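Local coordinates for protein agglutinin (Rhizoctonia solani, PDB 4G9M) that probably binds carbohydrates as a fungal agglutinin, a lectin related to the ricin-type beta-trefoil family that assembles as a domain-swapped dimer, at residues D22-R25 with G31-I34; P89-A94 with D105-V110; D112-N117 with E121-Y126. All blocks are in the same frame, centred on the assembly; numbering follows the deposited sequence.

Contact 1: residues D22-R25 with G31-I34; sequences DLWR and GTAI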
loop_
_atom_site.group_PDB
_atom_site.type_symbol
_atom_site.label_atom_id
_atom_site.label_comp_id
_atom_site.label_asym_id
_atom_site.label_seq_id
_atom_site.Cartn_x
_atom_site.Cartn_y
_atom_site.Cartn_z
ATOM N N ASP B 22 -7.572 -15.912 -10.343
ATOM C CA ASP B 22 -8.563 -16.533 -11.223
ATOM C C ASP B 22 -9.733 -17.043 -10.391
ATOM O O ASP B 22 -9.538 -17.774 -9.434
ATOM C CB ASP B 22 -7.879 -17.695 -11.967
ATOM C CG ASP B 22 -8.801 -18.435 -12.936
ATOM O OD1 ASP B 22 -9.731 -19.133 -12.480
ATOM O OD2 ASP B 22 -8.557 -18.373 -14.162
ATOM N N LEU B 23 -10.949 -16.643 -10.742
ATOM C CA LEU B 23 -12.132 -17.187 -10.099
ATOM C C LEU B 23 -12.610 -18.408 -10.872
ATOM O O LEU B 23 -12.881 -18.321 -12.063
ATOM C CB LEU B 23 -13.240 -16.126 -10.022
ATOM C CG LEU B 23 -14.552 -16.572 -9.373
ATOM C CD1 LEU B 23 -14.358 -16.930 -7.906
ATOM C CD2 LEU B 23 -15.584 -15.474 -9.500
ATOM N N TRP B 24 -12.697 -19.544 -10.178
ATOM C CA TRP B 24 -13.049 -20.845 -10.758
ATOM C C TRP B 24 -14.320 -20.790 -11.609
ATOM O O TRP B 24 -15.404 -20.488 -11.105
ATOM C CB TRP B 24 -13.185 -21.853 -9.610
ATOM C CG TRP B 24 -13.763 -23.199 -9.924
ATOM C CD1 TRP B 24 -15.084 -23.538 -9.945
ATOM C CD2 TRP B 24 -13.035 -24.407 -10.180
ATOM N NE1 TRP B 24 -15.226 -24.873 -10.230
ATOM C CE2 TRP B 24 -13.984 -25.430 -10.379
ATOM C CE3 TRP B 24 -11.678 -24.719 -10.276
ATOM C CZ2 TRP B 24 -13.617 -26.742 -10.671
ATOM C CZ3 TRP B 24 -11.316 -26.022 -10.564
ATOM C CH2 TRP B 24 -12.283 -27.018 -10.759
ATOM N N ARG B 25 -14.157 -21.042 -12.910
ATOM C CA ARG B 25 -15.247 -21.020 -13.893
ATOM C C ARG B 25 -15.999 -19.680 -13.989
ATOM O O ARG B 25 -17.030 -19.586 -14.658
ATOM C CB ARG B 25 -16.223 -22.186 -13.664
ATOM C CG ARG B 25 -15.617 -23.568 -13.903
ATOM C CD ARG B 25 -16.693 -24.617 -14.163
ATOM N NE ARG B 25 -17.521 -24.899 -12.992
ATOM C CZ ARG B 25 -17.415 -25.996 -12.247
ATOM N NH1 ARG B 25 -16.512 -26.919 -12.553
ATOM N NH2 ARG B 25 -18.211 -26.174 -11.197
ATOM N N GLY B 31 -18.682 -19.149 -2.227
ATOM C CA GLY B 31 -17.660 -20.133 -1.927
ATOM C C GLY B 31 -16.861 -20.648 -3.116
ATOM O O GLY B 31 -16.067 -21.586 -2.965
ATOM N N THR B 32 -17.053 -20.048 -4.291
ATOM C CA THR B 32 -16.317 -20.460 -5.494
ATOM C C THR B 32 -14.812 -20.208 -5.340
ATOM O O THR B 32 -14.400 -19.107 -5.008
ATOM C CB THR B 32 -16.863 -19.742 -6.744
ATOM O OG1 THR B 32 -18.248 -20.076 -6.911
ATOM C CG2 THR B 32 -16.091 -20.156 -8.003
ATOM N N ALA B 33 -14.003 -21.248 -5.556
ATOM C CA ALA B 33 -12.556 -21.167 -5.380
ATOM C C ALA B 33 -11.911 -20.040 -6.172
ATOM O O ALA B 33 -12.194 -19.874 -7.350
ATOM C CB ALA B 33 -11.918 -22.486 -5.788
ATOM N N ILE B 34 -11.039 -19.283 -5.516
ATOM C CA ILE B 34 -10.129 -18.378 -6.211
ATOM C C ILE B 34 -8.739 -19.040 -6.196
ATOM O O ILE B 34 -8.357 -19.677 -5.217
ATOM C CB ILE B 34 -10.141 -16.969 -5.564
ATOM C CG1 ILE B 34 -11.521 -16.333 -5.765
ATOM C CG2 ILE B 34 -9.076 -16.085 -6.179
ATOM C CD1 ILE B 34 -11.682 -14.954 -5.139
#

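Contact 2: residues P89-A94 with D105-V110; sequences PLDIVA and DHRLFV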
loop_
_atom_site.group_PDB
_atom_site.type_symbol
_atom_site.label_atom_id
_atom_site.label_comp_id
_atom_site.label_asym_id
_atom_site.label_seq_id
_atom_site.Cartn_x
_atom_site.Cartn_y
_atom_site.Cartn_z
ATOM N N PRO B 89 -12.813 -6.883 3.205
ATOM C CA PRO B 89 -12.114 -5.629 2.901
ATOM C C PRO B 89 -10.598 -5.793 2.987
ATOM O O PRO B 89 -10.107 -6.529 3.846
ATOM C CB PRO B 89 -12.628 -4.669 3.983
ATOM C CG PRO B 89 -12.957 -5.596 5.161
ATOM C CD PRO B 89 -13.535 -6.820 4.496
ATOM N N LEU B 90 -9.875 -5.110 2.097
ATOM C CA LEU B 90 -8.434 -5.304 1.923
ATOM C C LEU B 90 -7.687 -3.976 2.029
ATOM O O LEU B 90 -8.289 -2.903 1.941
ATOM C CB LEU B 90 -8.136 -5.927 0.547
ATOM C CG LEU B 90 -8.968 -7.162 0.177
ATOM C CD1 LEU B 90 -8.874 -7.457 -1.319
ATOM C CD2 LEU B 90 -8.519 -8.360 0.991
ATOM N N ASP B 91 -6.375 -4.075 2.227
ATOM C CA ASP B 91 -5.447 -2.951 2.156
ATOM C C ASP B 91 -4.409 -3.363 1.129
ATOM O O ASP B 91 -3.888 -4.479 1.196
ATOM C CB ASP B 91 -4.726 -2.760 3.487
ATOM C CG ASP B 91 -5.528 -1.960 4.501
ATOM O OD1 ASP B 91 -6.366 -1.105 4.097
ATOM O OD2 ASP B 91 -5.262 -2.141 5.716
ATOM N N ILE B 92 -4.099 -2.488 0.175
ATOM C CA ILE B 92 -3.089 -2.814 -0.829
ATOM C C ILE B 92 -1.781 -2.133 -0.405
ATOM O O ILE B 92 -1.701 -0.904 -0.375
ATOM C CB ILE B 92 -3.521 -2.333 -2.236
ATOM C CG1 ILE B 92 -4.960 -2.778 -2.545
ATOM C CG2 ILE B 92 -2.584 -2.887 -3.290
ATOM C CD1 ILE B 92 -5.174 -4.301 -2.385
ATOM N N VAL B 93 -0.772 -2.933 -0.067
ATOM C CA VAL B 93 0.458 -2.430 0.563
ATOM C C VAL B 93 1.647 -2.590 -0.378
ATOM O O VAL B 93 1.927 -3.694 -0.839
ATOM C CB VAL B 93 0.771 -3.213 1.883
ATOM C CG1 VAL B 93 1.921 -2.580 2.616
ATOM C CG2 VAL B 93 -0.466 -3.272 2.788
ATOM N N ALA B 94 2.342 -1.494 -0.679
ATOM C CA ALA B 94 3.524 -1.566 -1.550
ATOM C C ALA B 94 4.588 -2.558 -1.060
ATOM O O ALA B 94 5.013 -2.514 0.092
ATOM C CB ALA B 94 4.139 -0.177 -1.729
ATOM N N ASP B 105 -9.079 -6.213 8.181
ATOM C CA ASP B 105 -9.467 -6.454 9.564
ATOM C C ASP B 105 -8.803 -7.693 10.166
ATOM O O ASP B 105 -9.106 -8.086 11.297
ATOM C CB ASP B 105 -10.984 -6.499 9.680
ATOM C CG ASP B 105 -11.624 -5.139 9.385
ATOM O OD1 ASP B 105 -11.093 -4.121 9.896
ATOM O OD2 ASP B 105 -12.632 -5.082 8.654
ATOM N N HIS B 106 -7.881 -8.282 9.409
ATOM C CA HIS B 106 -7.015 -9.350 9.895
ATOM C C HIS B 106 -5.633 -9.143 9.285
ATOM O O HIS B 106 -5.213 -9.924 8.441
ATOM C CB HIS B 106 -7.553 -10.711 9.442
ATOM C CG HIS B 106 -8.973 -10.971 9.846
ATOM N ND1 HIS B 106 -10.051 -10.425 9.180
ATOM C CD2 HIS B 106 -9.490 -11.716 10.851
ATOM C CE1 HIS B 106 -11.169 -10.825 9.757
ATOM N NE2 HIS B 106 -10.858 -11.612 10.772
ATOM N N ARG B 107 -4.922 -8.104 9.723
ATOM C CA ARG B 107 -3.805 -7.564 8.941
ATOM C C ARG B 107 -2.533 -8.412 8.938
ATOM O O ARG B 107 -1.588 -8.108 8.203
ATOM C CB ARG B 107 -3.463 -6.138 9.392
ATOM C CG ARG B 107 -4.544 -5.119 9.077
ATOM C CD ARG B 107 -4.053 -3.700 9.289
ATOM N NE ARG B 107 -5.141 -2.732 9.168
ATOM C CZ ARG B 107 -4.968 -1.418 9.052
ATOM N NH1 ARG B 107 -3.745 -0.909 9.024
ATOM N NH2 ARG B 107 -6.019 -0.615 8.953
ATOM N N LEU B 108 -2.489 -9.451 9.766
ATOM C CA LEU B 108 -1.376 -10.390 9.714
ATOM C C LEU B 108 -1.513 -11.294 8.495
ATOM O O LEU B 108 -0.559 -11.978 8.129
ATOM C CB LEU B 108 -1.313 -11.267 10.975
ATOM C CG LEU B 108 -0.811 -10.663 12.289
ATOM C CD1 LEU B 108 -0.844 -11.726 13.375
ATOM C CD2 LEU B 108 0.591 -10.090 12.148
ATOM N N PHE B 109 -2.697 -11.286 7.876
ATOM C CA PHE B 109 -2.989 -12.200 6.767
ATOM C C PHE B 109 -3.033 -11.529 5.412
ATOM O O PHE B 109 -3.647 -10.470 5.253
ATOM C CB PHE B 109 -4.285 -12.964 7.026
ATOM C CG PHE B 109 -4.202 -13.863 8.224
ATOM C CD1 PHE B 109 -3.663 -15.136 8.118
ATOM C CD2 PHE B 109 -4.609 -13.413 9.462
ATOM C CE1 PHE B 109 -3.554 -15.955 9.232
ATOM C CE2 PHE B 109 -4.503 -14.227 10.592
ATOM C CZ PHE B 109 -3.972 -15.500 10.466
ATOM N N VAL B 110 -2.393 -12.178 4.438
ATOM C CA VAL B 110 -2.396 -11.722 3.049
ATOM C C VAL B 110 -2.841 -12.825 2.093
ATOM O O VAL B 110 -2.798 -14.003 2.441
ATOM C CB VAL B 110 -1.005 -11.215 2.598
ATOM C CG1 VAL B 110 -0.641 -9.901 3.319
ATOM C CG2 VAL B 110 0.062 -12.279 2.789
HETATM O O HOH W 1 -10.417 -7.960 6.273
#

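Contact 3: residues D112-N117 with E121-Y126; sequences DLKESN and ETPVIY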
loop_
_atom_site.group_PDB
_atom_site.type_symbol
_atom_site.label_atom_id
_atom_site.label_comp_id
_atom_site.label_asym_id
_atom_site.label_seq_id
_atom_site.Cartn_x
_atom_site.Cartn_y
_atom_site.Cartn_z
ATOM N N ASP B 112 -2.327 -15.389 -0.660
ATOM C CA ASP B 112 -1.127 -16.206 -0.830
ATOM C C ASP B 112 -1.373 -17.261 -1.901
ATOM O O ASP B 112 -2.308 -18.038 -1.802
ATOM C CB ASP B 112 -0.808 -16.856 0.531
ATOM C CG ASP B 112 0.388 -17.781 0.498
ATOM O OD1 ASP B 112 0.457 -18.690 -0.358
ATOM O OD2 ASP B 112 1.255 -17.634 1.384
ATOM N N LEU B 113 -0.540 -17.298 -2.936
ATOM C CA LEU B 113 -0.615 -18.407 -3.884
ATOM C C LEU B 113 0.135 -19.593 -3.274
ATOM O O LEU B 113 1.367 -19.598 -3.195
ATOM C CB LEU B 113 -0.043 -18.007 -5.255
ATOM C CG LEU B 113 -0.189 -19.038 -6.386
ATOM C CD1 LEU B 113 -1.645 -19.470 -6.572
ATOM C CD2 LEU B 113 0.338 -18.458 -7.682
ATOM N N LYS B 114 -0.627 -20.592 -2.840
ATOM C CA LYS B 114 -0.132 -21.677 -1.996
ATOM C C LYS B 114 1.180 -22.312 -2.473
ATOM O O LYS B 114 1.252 -22.858 -3.575
ATOM C CB LYS B 114 -1.220 -22.754 -1.866
ATOM C CG LYS B 114 -0.916 -23.890 -0.883
ATOM C CD LYS B 114 -2.042 -24.910 -0.940
ATOM C CE LYS B 114 -1.834 -26.062 0.019
ATOM N NZ LYS B 114 -2.862 -27.124 -0.220
ATOM N N GLU B 115 2.212 -22.201 -1.638
ATOM C CA GLU B 115 3.476 -22.915 -1.841
ATOM C C GLU B 115 4.161 -22.500 -3.152
ATOM O O GLU B 115 4.924 -23.269 -3.740
ATOM C CB GLU B 115 3.257 -24.437 -1.766
ATOM C CG GLU B 115 2.907 -24.937 -0.347
ATOM C CD GLU B 115 2.374 -26.359 -0.313
ATOM O OE1 GLU B 115 2.006 -26.903 -1.379
ATOM O OE2 GLU B 115 2.302 -26.927 0.798
ATOM N N SER B 116 3.862 -21.288 -3.605
ATOM C CA SER B 116 4.465 -20.723 -4.819
ATOM C C SER B 116 4.345 -21.640 -6.044
ATOM O O SER B 116 5.201 -21.616 -6.933
ATOM C CB SER B 116 5.940 -20.395 -4.579
ATOM O OG SER B 116 6.120 -19.674 -3.379
ATOM N N ASN B 117 3.283 -22.434 -6.094
ATOM C CA ASN B 117 3.089 -23.401 -7.171
ATOM C C ASN B 117 2.521 -22.749 -8.437
ATOM O O ASN B 117 1.436 -22.156 -8.411
ATOM C CB ASN B 117 2.174 -24.522 -6.672
ATOM C CG ASN B 117 2.191 -25.747 -7.562
ATOM O OD1 ASN B 117 2.493 -25.674 -8.761
ATOM N ND2 ASN B 117 1.845 -26.893 -6.977
ATOM N N GLU B 121 -4.816 -23.959 -11.147
ATOM C CA GLU B 121 -5.718 -24.385 -10.058
ATOM C C GLU B 121 -5.066 -24.473 -8.683
ATOM O O GLU B 121 -5.664 -24.989 -7.725
ATOM C CB GLU B 121 -6.511 -25.663 -10.403
ATOM C CG GLU B 121 -7.363 -25.503 -11.662
ATOM C CD GLU B 121 -8.282 -26.684 -11.924
ATOM O OE1 GLU B 121 -8.255 -27.656 -11.145
ATOM O OE2 GLU B 121 -9.040 -26.631 -12.918
ATOM N N THR B 122 -3.843 -23.964 -8.578
ATOM C CA THR B 122 -3.201 -23.844 -7.276
ATOM C C THR B 122 -4.027 -22.904 -6.409
ATOM O O THR B 122 -4.328 -21.789 -6.814
ATOM C CB THR B 122 -1.777 -23.283 -7.382
ATOM O OG1 THR B 122 -0.950 -24.201 -8.106
ATOM C CG2 THR B 122 -1.184 -23.064 -5.991
ATOM N N PRO B 123 -4.395 -23.350 -5.202
ATOM C CA PRO B 123 -5.262 -22.534 -4.350
ATOM C C PRO B 123 -4.619 -21.221 -3.928
ATOM O O PRO B 123 -3.400 -21.158 -3.764
ATOM C CB PRO B 123 -5.488 -23.430 -3.122
ATOM C CG PRO B 123 -5.232 -24.818 -3.625
ATOM C CD PRO B 123 -4.128 -24.675 -4.615
ATOM N N VAL B 124 -5.444 -20.187 -3.803
ATOM C CA VAL B 124 -5.047 -18.950 -3.150
ATOM C C VAL B 124 -5.663 -19.013 -1.767
ATOM O O VAL B 124 -6.835 -19.370 -1.622
ATOM C CB VAL B 124 -5.545 -17.738 -3.929
ATOM C CG1 VAL B 124 -5.287 -16.463 -3.145
ATOM C CG2 VAL B 124 -4.858 -17.697 -5.268
ATOM N N ILE B 125 -4.865 -18.696 -0.752
ATOM C CA ILE B 125 -5.294 -18.901 0.628
ATOM C C ILE B 125 -4.951 -17.651 1.433
ATOM O O ILE B 125 -4.122 -16.851 1.005
ATOM C CB ILE B 125 -4.568 -20.108 1.268
ATOM C CG1 ILE B 125 -3.043 -19.977 1.115
ATOM C CG2 ILE B 125 -5.043 -21.429 0.644
ATOM C CD1 ILE B 125 -2.236 -21.019 1.921
ATOM N N TYR B 126 -5.597 -17.473 2.584
ATOM C CA TYR B 126 -5.126 -16.470 3.551
ATOM C C TYR B 126 -3.943 -17.074 4.265
ATOM O O TYR B 126 -3.968 -18.262 4.609
ATOM C CB TYR B 126 -6.229 -16.076 4.559
ATOM C CG TYR B 126 -7.318 -15.302 3.862
ATOM C CD1 TYR B 126 -7.164 -13.959 3.583
ATOM C CD2 TYR B 126 -8.467 -15.935 3.416
ATOM C CE1 TYR B 126 -8.147 -13.251 2.880
ATOM C CE2 TYR B 126 -9.458 -15.225 2.713
ATOM C CZ TYR B 126 -9.286 -13.902 2.453
ATOM O OH TYR B 126 -10.258 -13.203 1.742
#

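Contact 1: residues D22-R25 with G31-I34
W24 and A33 are joined by the hydrogen bond between 22-25 and 31-34: W24 N donates to A33 O at 2.9 Å, with an N-H...O angle of 167°; the backbone pairing continues from D22 to Q35. One residue back, L23 and I34 form an antiparallel non-hydrogen-bonded pair. Next to it, a CA-H...O contact brings I34 CA within 3.3 Å of D22 O.

The apolar contacts centre on two methyl groups. L23 CD1 reaches across to I34 CG1 at 3.6 Å and to T32 CG2 at 3.7 Å. L23 places its CG anti to the backbone N (chi1 180°), from where CD1 can meet both partners. T32 CG2 is the second hub: it also lies 3.7 Å from W24 CB and 3.2 Å from W24 O, near the plane of the indole and at its edge. W24 meets the opposite strand mainly through CB, while its ring leads away. R25 CG lies over one indole face toward its rim, and W24 NE1 sits over the centre of the guanidinium face, the two planes steeply inclined; R25 NE is paired with E27. T32 OG1 turns to A29 O, tying the strand start to the hairpin loop.

The polar end of D22 points elsewhere: OD2 accepts from Q45 NE2 and OD1 from Q35 NE2. Q45 and W47 belong to the Gln-X-Trp signature of ricin-type trefoils, where such an aspartate is part of the sugar site. A carboxylate oriented by two side-chain amides, on a hairpin whose L23 and I34 side chains pack on W47, is consistent with a carbohydrate pocket here.

Contact 2: residues P89-A94 with D105-V110
This is a side-chain and water-mediated contact, in which D91 and P89 on the strand 90-94 and just before it meet R107 and D105, which follow the strand 99-103 that pairs with it. The backbones stay well apart, with CA of P89 and CA of D105 at 7.2 Å.

D91 and R107 make a salt bridge of charges alone. D91 OD2 sits over the centre of one guanidinium face, 3.4 Å from R107 CZ and 3.5 Å from R107 NE, and the carboxylate plane stands almost upright on the guanidinium plane (89°). The oxygen lies well out of the guanidinium plane, so no N-H points at it; NE bonds to A104 O and NH1 pairs with E102 of the second subunit. The arginine chain runs extended from CG to NE, which carries its head out to that boundary, where it also packs on R107 of the other subunit. At the far end, P89 CG touches D105 OD2 at 3.5 Å, the two side chains crossing at about a right angle. A water bridges the backbones beside them, donating to P89 O at 2.8 Å and accepting from D105 N at 2.9 Å.

Strand 90-94 itself lies in the dimer interface, with backbone bonds from I92 and A94 to the second subunit. A guanidinium that meets two carboxylates, its own D91 over a face and E102 of the second subunit at NH1, would probably offset the like charge of the neighbouring R107 and couple this corner to dimer assembly.

Contact 3: residues D112-N117 with E121-Y126
The amide of N117 is covered on one face by T122, whose OG1 stands almost straight above N117 CG at 3.5 Å; the hydroxyl bonds to A119 O, and the amide OD1 takes A119 N. I125 CG1 lies on one side of the D112 carboxylate plane, well offset from its centre, while OD2 accepts from Q135 NE2. I125 lies alongside D112, pointing the same way: its chi1 of 53° puts CG1 between the backbone N and carbonyl carbon, bringing it to 3.9 Å from D112 CB.

Beneath these groups runs a regular antiparallel hairpin. D112 and I125 are a hydrogen-bonded pair, D112 N to I125 O at 2.9 Å and I125 N to D112 O at 2.8 Å, and D112 O also receives a CA-H...O contact from V124. K114 N then bonds to P123 O at 3.0 Å. P123 has no N-H to return a bond, and T122 CG2 packs against K114 O at 3.4 Å.

On the other face L113 CD1 sits 3.7 Å from T122 CG2 and 3.9 Å from V124 CG2. The extended K114 chain passes obliquely by the P123 ring, its CG near I125 CD1. N134 ND2 binds L113 O, beside the D112-Q135 pair. An aspartate paired with the glutamine of a Gln-X-Trp signature, with N134 just before the glutamine, is consistent with a second ricin-type carbohydrate site; the hairpin bonds fix the D112 backbone, while Q135 would orient its carboxylate.

In the fold
From the N terminus, contact 1 comes first, closing the short loop between strands 20-23 and 32-37. Contact 2 opens and closes later, spanning the hairpin of strands 90-94 and 99-103 up to the corner at residue 108, on the other side of the chain's centre from contact 1. Contact 3 follows at once, sharing strand 109-113 with contact 2 and closing the loop to 122-128. The three are in series; none nests or crosses. Contacts 1 and 3 nevertheless touch: strands 32-37 and 122-128 are sheet neighbours, with a probable I34 O to V124 N hydrogen bond, and the W24 ring packs on E121. These two look like equivalent hairpins of the trefoil, whereas contact 2 faces the dimer interface.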